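Local coordinates for conserved hypothetical protein (Pseudomonas aeruginosa PAO1, PDB 1TE5) that is a predicted class-II glutamine amidotransferase of the Ntn-hydrolase superfamily, which probably releases ammonia from glutamine for transfer to an acceptor, at residues Asp34-Ala39 with Phe49-Ala54; Cys2-Met7 with Ile75-Gln80; Arg193-Gly198 with His212-Pro217. All coordinates share one frame; numbering follows the deposited sequence.

Overall arrangement
All three contacts reach one antiparallel seven-stranded sheet of the Ntn-hydrolase fold. Contact 1 is the hairpin of strands 35-42 and 45-51 at one margin. Contact 2 joins the next two strands, 73-80 and 4-9; the two centres lie about 10 Å apart, and probable backbone hydrogen bonds, such as Ala39 N to Ile75 O, link strands 35-42 and 73-80. Along the chain, the hairpin falls between the segments of contact 2, and contact 3 follows both. Its centre lies about 23 Å from that of contact 2 and about 30 Å from that of contact 1. The N-terminal strand thus runs through the middle of the fold from partly exposed Cys2, whereas contact 3 joins the end of strand 188-194 and the loop after it to the loop before strand 220-225.

Contact 1. Residues Asp34-Ala39 with Phe49-Ala54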
loop_
_atom_site.group_PDB
_atom_site.type_symbol
_atom_site.label_atom_id
_atom_site.label_comp_id
_atom_site.label_asym_id
_atom_site.label_seq_id
_atom_site.Cartn_x
_atom_site.Cartn_y
_atom_site.Cartn_z
ATOM N N ASP A 34 -20.045 -1.535 3.996
ATOM C CA ASP A 34 -19.531 -0.259 3.520
ATOM C C ASP A 34 -18.009 -0.259 3.475
ATOM O O ASP A 34 -17.345 -0.816 4.345
ATOM C CB ASP A 34 -19.999 0.891 4.414
ATOM C CG ASP A 34 -21.334 1.471 3.991
ATOM O OD1 ASP A 34 -21.915 2.236 4.786
ATOM O OD2 ASP A 34 -21.797 1.187 2.868
ATOM N N GLY A 35 -17.476 0.438 2.482
ATOM C CA GLY A 35 -16.029 0.545 2.300
ATOM C C GLY A 35 -15.217 1.001 3.505
ATOM O O GLY A 35 -15.685 1.807 4.318
ATOM N N TRP A 36 -13.997 0.489 3.627
ATOM C CA TRP A 36 -13.144 0.831 4.761
ATOM C C TRP A 36 -11.671 0.914 4.373
ATOM O O TRP A 36 -11.273 0.455 3.308
ATOM C CB TRP A 36 -13.320 -0.213 5.869
ATOM C CG TRP A 36 -13.004 -1.595 5.401
ATOM C CD1 TRP A 36 -13.815 -2.417 4.669
ATOM C CD2 TRP A 36 -11.760 -2.289 5.553
ATOM N NE1 TRP A 36 -13.150 -3.577 4.348
ATOM C CE2 TRP A 36 -11.888 -3.526 4.877
ATOM C CE3 TRP A 36 -10.550 -1.987 6.190
ATOM C CZ2 TRP A 36 -10.852 -4.452 4.815
ATOM C CZ3 TRP A 36 -9.524 -2.908 6.127
ATOM C CH2 TRP A 36 -9.682 -4.129 5.444
ATOM N N GLY A 37 -10.853 1.421 5.284
ATOM C CA GLY A 37 -9.437 1.534 5.014
ATOM C C GLY A 37 -8.671 1.766 6.294
ATOM O O GLY A 37 -9.094 2.538 7.155
ATOM N N ILE A 38 -7.549 1.072 6.436
ATOM C CA ILE A 38 -6.716 1.195 7.620
ATOM C C ILE A 38 -5.252 1.177 7.215
ATOM O O ILE A 38 -4.759 0.185 6.675
ATOM C CB ILE A 38 -6.965 0.030 8.601
ATOM C CG1 ILE A 38 -8.427 0.028 9.050
ATOM C CG2 ILE A 38 -6.040 0.147 9.802
ATOM C CD1 ILE A 38 -8.854 -1.245 9.733
ATOM N N ALA A 39 -4.576 2.297 7.442
ATOM C CA ALA A 39 -3.163 2.424 7.138
ATOM C C ALA A 39 -2.452 2.654 8.454
ATOM O O ALA A 39 -2.998 3.277 9.353
ATOM C CB ALA A 39 -2.928 3.584 6.202
ATOM N N PHE A 49 -4.567 -1.607 4.157
ATOM C CA PHE A 49 -5.583 -2.625 3.934
ATOM C C PHE A 49 -6.851 -1.821 3.701
ATOM O O PHE A 49 -7.244 -1.019 4.551
ATOM C CB PHE A 49 -5.771 -3.501 5.174
ATOM C CG PHE A 49 -4.508 -4.150 5.674
ATOM C CD1 PHE A 49 -3.730 -3.535 6.656
ATOM C CD2 PHE A 49 -4.101 -5.390 5.178
ATOM C CE1 PHE A 49 -2.569 -4.142 7.136
ATOM C CE2 PHE A 49 -2.936 -6.005 5.654
ATOM C CZ PHE A 49 -2.172 -5.373 6.637
ATOM N N GLN A 50 -7.473 -1.998 2.542
ATOM C CA GLN A 50 -8.696 -1.264 2.224
ATOM C C GLN A 50 -9.595 -2.060 1.289
ATOM O O GLN A 50 -9.142 -2.965 0.592
ATOM C CB GLN A 50 -8.358 0.084 1.590
ATOM C CG GLN A 50 -7.852 -0.016 0.180
ATOM C CD GLN A 50 -7.083 1.201 -0.259
ATOM O OE1 GLN A 50 -7.476 2.329 0.019
ATOM N NE2 GLN A 50 -5.968 0.975 -0.946
ATOM N N ASP A 51 -10.856 -1.665 1.211
ATOM C CA ASP A 51 -11.816 -2.384 0.391
ATOM C C ASP A 51 -13.042 -1.525 0.160
ATOM O O ASP A 51 -13.549 -0.906 1.084
ATOM C CB ASP A 51 -12.240 -3.651 1.139
ATOM C CG ASP A 51 -12.615 -4.792 0.211
ATOM O OD1 ASP A 51 -13.492 -5.589 0.601
ATOM O OD2 ASP A 51 -12.020 -4.926 -0.882
ATOM N N PRO A 52 -13.490 -1.412 -1.101
ATOM C CA PRO A 52 -14.681 -0.607 -1.386
ATOM C C PRO A 52 -15.910 -1.420 -0.985
ATOM O O PRO A 52 -15.775 -2.452 -0.322
ATOM C CB PRO A 52 -14.603 -0.418 -2.899
ATOM C CG PRO A 52 -13.966 -1.681 -3.357
ATOM C CD PRO A 52 -12.865 -1.883 -2.346
ATOM N N LEU A 53 -17.091 -0.977 -1.409
ATOM C CA LEU A 53 -18.339 -1.657 -1.104
ATOM C C LEU A 53 -18.192 -3.159 -1.389
ATOM O O LEU A 53 -17.681 -3.543 -2.441
ATOM C CB LEU A 53 -19.485 -1.033 -1.892
ATOM C CG LEU A 53 -20.905 -1.483 -1.578
ATOM C CD1 LEU A 53 -21.205 -1.241 -0.118
ATOM C CD2 LEU A 53 -21.875 -0.725 -2.457
ATOM N N ALA A 54 -18.639 -4.020 -0.448
ATOM C CA ALA A 54 -18.588 -5.481 -0.521
ATOM C C ALA A 54 -19.842 -6.256 -0.094
ATOM O O ALA A 54 -20.457 -5.942 0.920
ATOM C CB ALA A 54 -17.336 -6.026 0.164
HETATM O O HOH W 1 -16.313 -3.074 2.170
HETATM O O HOH W 2 -14.931 -5.252 2.762
#
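Trp36 and Asp51 form a hydrogen-bonded antiparallel pair in which Trp36 N donates to Asp51 O at 2.9 Å and Asp51 N returns the bond to Trp36 O at 3.0 Å. Two residues along, Ile38 N reaches Phe49 O at 2.8 Å and Phe49 N donates to Ile38 O, so all four amides are satisfied. Gly37 and Gln50 lie between the two bonded pairs, and Gly37, lacking a side chain, allows their CA atoms to come within 4.0 Å. Gly35 CA likewise makes a CH···O contact to Asp51 O. Trp36 CG sits between the backbone N and carbonyl carbon (chi1 58°), and the indole lies over the partner strand, with Asp51 N and Gln50 CA over one face, towards its rim. Its NE1 gives its proton to water 2 at 2.9 Å, near the ring plane, and that water donates to Asp51 OD1 at 2.6 Å. An aspartate suits this place, serving several donors at once: OD1 also takes Ser58, while OD2 makes a salt bridge with Arg47 of the second subunit. Asp34 OD2 accepts from Asn82 ND2, and Pro52 O from water 1 at 2.6 Å. CZ3 of Trp36 packs on Phe49 CB at 3.9 Å, and Phe49 meets Phe49 of the second subunit. This is an antiparallel beta hairpin at a margin of the sheet, where it takes part in the dimer interface.

Contact 2. Residues Cys2-Met7 with Ile75-Gln80; sequences CELLGM and IGHIRQ
In one of the antiparallel sheets of the Ntn-hydrolase fold, Leu4, Leu5 and Gly6 pair with His77, Gly76 and Ile75. Leu5 N donates to Gly76 O at 3.0 Å from above the carbonyl plane, while the return bond from Gly76 N to Leu5 O is weak. One residue before strand 4-7, Glu3 O accepts a straight bond from Ile78 N at 2.7 Å. Gly6 and Gly76 add no side chains, whereas Leu5 and Ile78 supply apolar bulk to buried positions. The chain then turns a corner at Arg79, which brings its guanidinium to the start of the chain. Cys2, the first residue modelled, fits the N-terminal nucleophile expected of class-II amidotransferases, and its SG lies 3.1 Å from Arg79 NH1, near the guanidinium plane. Arg79 NE is held by a salt bridge to Asp204, and Arg79 NH2 donates to water 3 at 2.7 Å. The His77 ring is sandwiched: Gln80 CG lies over the centre of one face, and on the opposite face Leu4 CD2 makes a CH-pi contact 4.3 Å from the ring centroid.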
loop_
_atom_site.group_PDB
_atom_site.type_symbol
_atom_site.label_atom_id
_atom_site.label_comp_id
_atom_site.label_asym_id
_atom_site.label_seq_id
_atom_site.Cartn_x
_atom_site.Cartn_y
_atom_site.Cartn_z
ATOM N N CYS A 2 -18.624 7.391 13.581
ATOM C CA CYS A 2 -17.589 6.310 13.592
ATOM C C CYS A 2 -17.031 6.080 12.183
ATOM O O CYS A 2 -17.090 4.964 11.661
ATOM C CB CYS A 2 -18.189 5.014 14.102
ATOM S SG CYS A 2 -19.937 5.102 14.600
ATOM N N GLU A 3 -16.531 7.145 11.560
ATOM C CA GLU A 3 -15.974 7.058 10.215
ATOM C C GLU A 3 -14.453 7.209 10.210
ATOM O O GLU A 3 -13.744 6.268 9.868
ATOM C CB GLU A 3 -16.658 8.066 9.284
ATOM C CG GLU A 3 -18.161 7.776 9.087
ATOM C CD GLU A 3 -18.838 8.687 8.071
ATOM O OE1 GLU A 3 -18.605 8.497 6.848
ATOM O OE2 GLU A 3 -19.616 9.577 8.499
ATOM N N LEU A 4 -13.951 8.387 10.568
ATOM C CA LEU A 4 -12.506 8.613 10.629
ATOM C C LEU A 4 -11.980 7.994 11.919
ATOM O O LEU A 4 -12.647 8.035 12.952
ATOM C CB LEU A 4 -12.178 10.109 10.612
ATOM C CG LEU A 4 -12.377 10.905 9.319
ATOM C CD1 LEU A 4 -11.970 12.351 9.557
ATOM C CD2 LEU A 4 -11.559 10.304 8.187
ATOM N N LEU A 5 -10.782 7.430 11.864
ATOM C CA LEU A 5 -10.187 6.796 13.034
ATOM C C LEU A 5 -8.662 6.850 12.998
ATOM O O LEU A 5 -8.033 6.235 12.139
ATOM C CB LEU A 5 -10.667 5.342 13.128
ATOM C CG LEU A 5 -10.132 4.433 14.233
ATOM C CD1 LEU A 5 -10.305 5.061 15.613
ATOM C CD2 LEU A 5 -10.873 3.113 14.150
ATOM N N GLY A 6 -8.076 7.575 13.942
ATOM C CA GLY A 6 -6.637 7.679 14.000
ATOM C C GLY A 6 -6.076 7.349 15.368
ATOM O O GLY A 6 -6.811 7.161 16.343
ATOM N N MET A 7 -4.758 7.216 15.417
ATOM C CA MET A 7 -4.053 6.944 16.650
ATOM C C MET A 7 -2.612 7.403 16.532
ATOM O O MET A 7 -1.941 7.134 15.539
ATOM C CB MET A 7 -4.052 5.457 17.014
ATOM C CG MET A 7 -3.272 5.195 18.312
ATOM S SD MET A 7 -2.575 3.562 18.517
ATOM C CE MET A 7 -1.234 3.603 17.368
ATOM N N ILE A 75 -4.136 5.595 10.648
ATOM C CA ILE A 75 -5.130 6.443 10.005
ATOM C C ILE A 75 -6.081 5.505 9.271
ATOM O O ILE A 75 -5.646 4.648 8.502
ATOM C CB ILE A 75 -4.518 7.446 8.979
ATOM C CG1 ILE A 75 -3.860 8.623 9.694
ATOM C CG2 ILE A 75 -5.599 7.993 8.056
ATOM C CD1 ILE A 75 -3.461 9.737 8.762
ATOM N N GLY A 76 -7.376 5.689 9.489
ATOM C CA GLY A 76 -8.352 4.844 8.835
ATOM C C GLY A 76 -9.662 5.555 8.577
ATOM O O GLY A 76 -9.930 6.628 9.144
ATOM N N HIS A 77 -10.461 4.980 7.687
ATOM C CA HIS A 77 -11.763 5.534 7.340
ATOM C C HIS A 77 -12.718 4.365 7.133
ATOM O O HIS A 77 -12.587 3.599 6.181
ATOM C CB HIS A 77 -11.697 6.324 6.047
ATOM C CG HIS A 77 -12.874 7.206 5.748
ATOM N ND1 HIS A 77 -14.105 7.022 6.340
ATOM C CD2 HIS A 77 -13.010 8.270 4.921
ATOM C CE1 HIS A 77 -14.948 7.936 5.892
ATOM N NE2 HIS A 77 -14.309 8.706 5.031
ATOM N N ILE A 78 -13.663 4.219 8.052
ATOM C CA ILE A 78 -14.638 3.131 7.994
ATOM C C ILE A 78 -15.987 3.654 7.497
ATOM O O ILE A 78 -16.299 4.838 7.649
ATOM C CB ILE A 78 -14.807 2.493 9.396
ATOM C CG1 ILE A 78 -13.435 2.199 10.012
ATOM C CG2 ILE A 78 -15.634 1.213 9.315
ATOM C CD1 ILE A 78 -12.552 1.287 9.195
ATOM N N ARG A 79 -16.788 2.766 6.914
ATOM C CA ARG A 79 -18.110 3.118 6.402
ATOM C C ARG A 79 -18.106 4.383 5.560
ATOM O O ARG A 79 -18.804 5.355 5.852
ATOM C CB ARG A 79 -19.140 3.217 7.537
ATOM C CG ARG A 79 -19.492 1.869 8.168
ATOM C CD ARG A 79 -20.666 1.954 9.149
ATOM N NE ARG A 79 -20.361 2.777 10.317
ATOM C CZ ARG A 79 -20.811 4.017 10.497
ATOM N NH1 ARG A 79 -20.483 4.694 11.592
ATOM N NH2 ARG A 79 -21.590 4.588 9.583
ATOM N N GLN A 80 -17.316 4.350 4.500
ATOM C CA GLN A 80 -17.205 5.471 3.589
ATOM C C GLN A 80 -18.450 5.521 2.720
ATOM O O GLN A 80 -18.826 4.524 2.105
ATOM C CB GLN A 80 -15.950 5.308 2.740
ATOM C CG GLN A 80 -14.694 5.164 3.593
ATOM C CD GLN A 80 -13.450 4.865 2.792
ATOM O OE1 GLN A 80 -13.395 5.122 1.591
ATOM N NE2 GLN A 80 -12.431 4.344 3.460
HETATM O O HOH W 3 -21.835 7.246 9.587
#

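Contact 3. Residues Arg193-Gly198 with His212-Pro217; sequences RRAPFG and HAETTP
Arg193 approaches the second segment through NH1, which lies 3.7 Å from His212 O at the edge of the guanidinium. The same NH1 makes a weak bond to Gly198 O: the side chain, bent at chi3, returns to its own segment, with Phe197 CG over the rim of one guanidinium face. Ala195 turns its methyl toward the other segment; CB sits 3.9 Å from Glu214 CB and 3.6 Å from the carbonyl oxygens Thr216 O and Pro217 O, a fit that suits a small residue. Pro196 follows through a cis peptide bond, in a bend of the chain, and its CA is brushed by Glu214 OE2. Phe197 carries the contact. Its N donates to Glu214 OE2 at 2.9 Å, met on the anti side of the carboxylate and 29° out of its plane. Phe197 O lies 2.8 Å from that same OE2, an unfavourable and doubtful approach of two acceptors. Glu214 N adds a weak bond to Phe197 O. Glu214 CB lies over one ring face, 4.1 Å from the centroid in a CH-pi contact, while Arg193 NH2 sits over the opposite face; the bend at chi2 (-80°) turns Glu214 CD back towards Pro196 and Phe197. Gly198 then passes close to Ala213. Both segments bridge sheets: residues 193-198 lead from strand 188-194 of the seven-stranded sheet to strand 200-203 of the four-stranded one, and 212-217 return from strand 207-211 to strand 220-225, whose Val221 packs against Arg193 and Phe197.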
loop_
_atom_site.group_PDB
_atom_site.type_symbol
_atom_site.label_atom_id
_atom_site.label_comp_id
_atom_site.label_asym_id
_atom_site.label_seq_id
_atom_site.Cartn_x
_atom_site.Cartn_y
_atom_site.Cartn_z
ATOM N N ARG A 193 -4.771 8.639 26.585
ATOM C CA ARG A 193 -4.692 7.723 27.707
ATOM C C ARG A 193 -3.244 7.653 28.158
ATOM O O ARG A 193 -2.357 7.378 27.359
ATOM C CB ARG A 193 -5.205 6.344 27.282
ATOM C CG ARG A 193 -6.687 6.350 26.897
ATOM C CD ARG A 193 -7.078 5.151 26.046
ATOM N NE ARG A 193 -6.889 3.875 26.734
ATOM C CZ ARG A 193 -6.112 2.890 26.286
ATOM N NH1 ARG A 193 -6.007 1.760 26.977
ATOM N NH2 ARG A 193 -5.427 3.034 25.156
ATOM N N ARG A 194 -3.000 7.954 29.429
ATOM C CA ARG A 194 -1.649 7.933 29.978
ATOM C C ARG A 194 -1.417 6.773 30.922
ATOM O O ARG A 194 -2.250 6.490 31.773
ATOM C CB ARG A 194 -1.378 9.243 30.703
ATOM C CG ARG A 194 -1.424 10.416 29.776
ATOM C CD ARG A 194 -1.627 11.728 30.485
ATOM N NE ARG A 194 -1.795 12.792 29.502
ATOM C CZ ARG A 194 -0.827 13.215 28.699
ATOM N NH1 ARG A 194 -1.065 14.179 27.821
ATOM N NH2 ARG A 194 0.390 12.692 28.794
ATOM N N ALA A 195 -0.276 6.110 30.779
ATOM C CA ALA A 195 0.063 4.981 31.633
ATOM C C ALA A 195 0.059 5.419 33.094
ATOM O O ALA A 195 0.498 6.525 33.423
ATOM C CB ALA A 195 1.418 4.415 31.255
ATOM N N PRO A 196 -0.451 4.562 33.992
ATOM C CA PRO A 196 -1.000 3.240 33.681
ATOM C C PRO A 196 -2.456 3.289 33.210
ATOM O O PRO A 196 -3.250 4.127 33.660
ATOM C CB PRO A 196 -0.890 2.521 35.015
ATOM C CG PRO A 196 -1.269 3.609 35.972
ATOM C CD PRO A 196 -0.499 4.815 35.445
ATOM N N PHE A 197 -2.782 2.397 32.283
ATOM C CA PHE A 197 -4.133 2.287 31.762
ATOM C C PHE A 197 -4.426 0.820 31.450
ATOM O O PHE A 197 -3.511 0.042 31.185
ATOM C CB PHE A 197 -4.341 3.196 30.537
ATOM C CG PHE A 197 -3.316 3.022 29.450
ATOM C CD1 PHE A 197 -3.265 1.859 28.690
ATOM C CD2 PHE A 197 -2.427 4.042 29.156
ATOM C CE1 PHE A 197 -2.348 1.718 27.659
ATOM C CE2 PHE A 197 -1.502 3.911 28.120
ATOM C CZ PHE A 197 -1.465 2.746 27.373
ATOM N N GLY A 198 -5.682 0.420 31.603
ATOM C CA GLY A 198 -6.041 -0.956 31.318
ATOM C C GLY A 198 -6.606 -1.080 29.918
ATOM O O GLY A 198 -6.822 -0.069 29.246
ATOM N N HIS A 212 -4.886 -2.842 24.494
ATOM C CA HIS A 212 -4.382 -3.569 25.660
ATOM C C HIS A 212 -3.908 -2.637 26.766
ATOM O O HIS A 212 -4.187 -1.436 26.744
ATOM C CB HIS A 212 -3.243 -4.516 25.250
ATOM C CG HIS A 212 -3.640 -5.535 24.218
ATOM N ND1 HIS A 212 -2.720 -6.287 23.519
ATOM C CD2 HIS A 212 -4.859 -5.917 23.765
ATOM C CE1 HIS A 212 -3.353 -7.089 22.680
ATOM N NE2 HIS A 212 -4.653 -6.885 22.810
ATOM N N ALA A 213 -3.258 -3.225 27.768
ATOM C CA ALA A 213 -2.710 -2.477 28.897
ATOM C C ALA A 213 -1.412 -1.800 28.448
ATOM O O ALA A 213 -0.960 -2.013 27.323
ATOM C CB ALA A 213 -2.441 -3.411 30.060
ATOM N N GLU A 214 -0.798 -1.020 29.332
ATOM C CA GLU A 214 0.431 -0.309 28.992
ATOM C C GLU A 214 1.662 -1.196 28.838
ATOM O O GLU A 214 1.842 -2.176 29.568
ATOM C CB GLU A 214 0.714 0.802 30.003
ATOM C CG GLU A 214 1.290 0.335 31.348
ATOM C CD GLU A 214 0.250 -0.209 32.313
ATOM O OE1 GLU A 214 0.633 -1.006 33.203
ATOM O OE2 GLU A 214 -0.937 0.178 32.203
ATOM N N THR A 215 2.514 -0.816 27.889
ATOM C CA THR A 215 3.760 -1.515 27.569
ATOM C C THR A 215 4.842 -1.114 28.571
ATOM O O THR A 215 5.618 -1.952 29.043
ATOM C CB THR A 215 4.258 -1.111 26.167
ATOM O OG1 THR A 215 3.221 -1.333 25.204
ATOM C CG2 THR A 215 5.499 -1.903 25.780
ATOM N N THR A 216 4.928 0.193 28.820
ATOM C CA THR A 216 5.896 0.781 29.749
ATOM C C THR A 216 5.140 1.763 30.645
ATOM O O THR A 216 3.997 2.137 30.356
ATOM C CB THR A 216 7.007 1.591 29.010
ATOM O OG1 THR A 216 6.530 2.904 28.695
ATOM C CG2 THR A 216 7.424 0.922 27.722
ATOM N N PRO A 217 5.754 2.180 31.759
ATOM C CA PRO A 217 5.078 3.125 32.654
ATOM C C PRO A 217 5.014 4.554 32.109
ATOM O O PRO A 217 4.533 5.462 32.792
ATOM C CB PRO A 217 5.918 3.043 33.924
ATOM C CG PRO A 217 7.276 2.736 33.405
ATOM C CD PRO A 217 7.005 1.691 32.356
#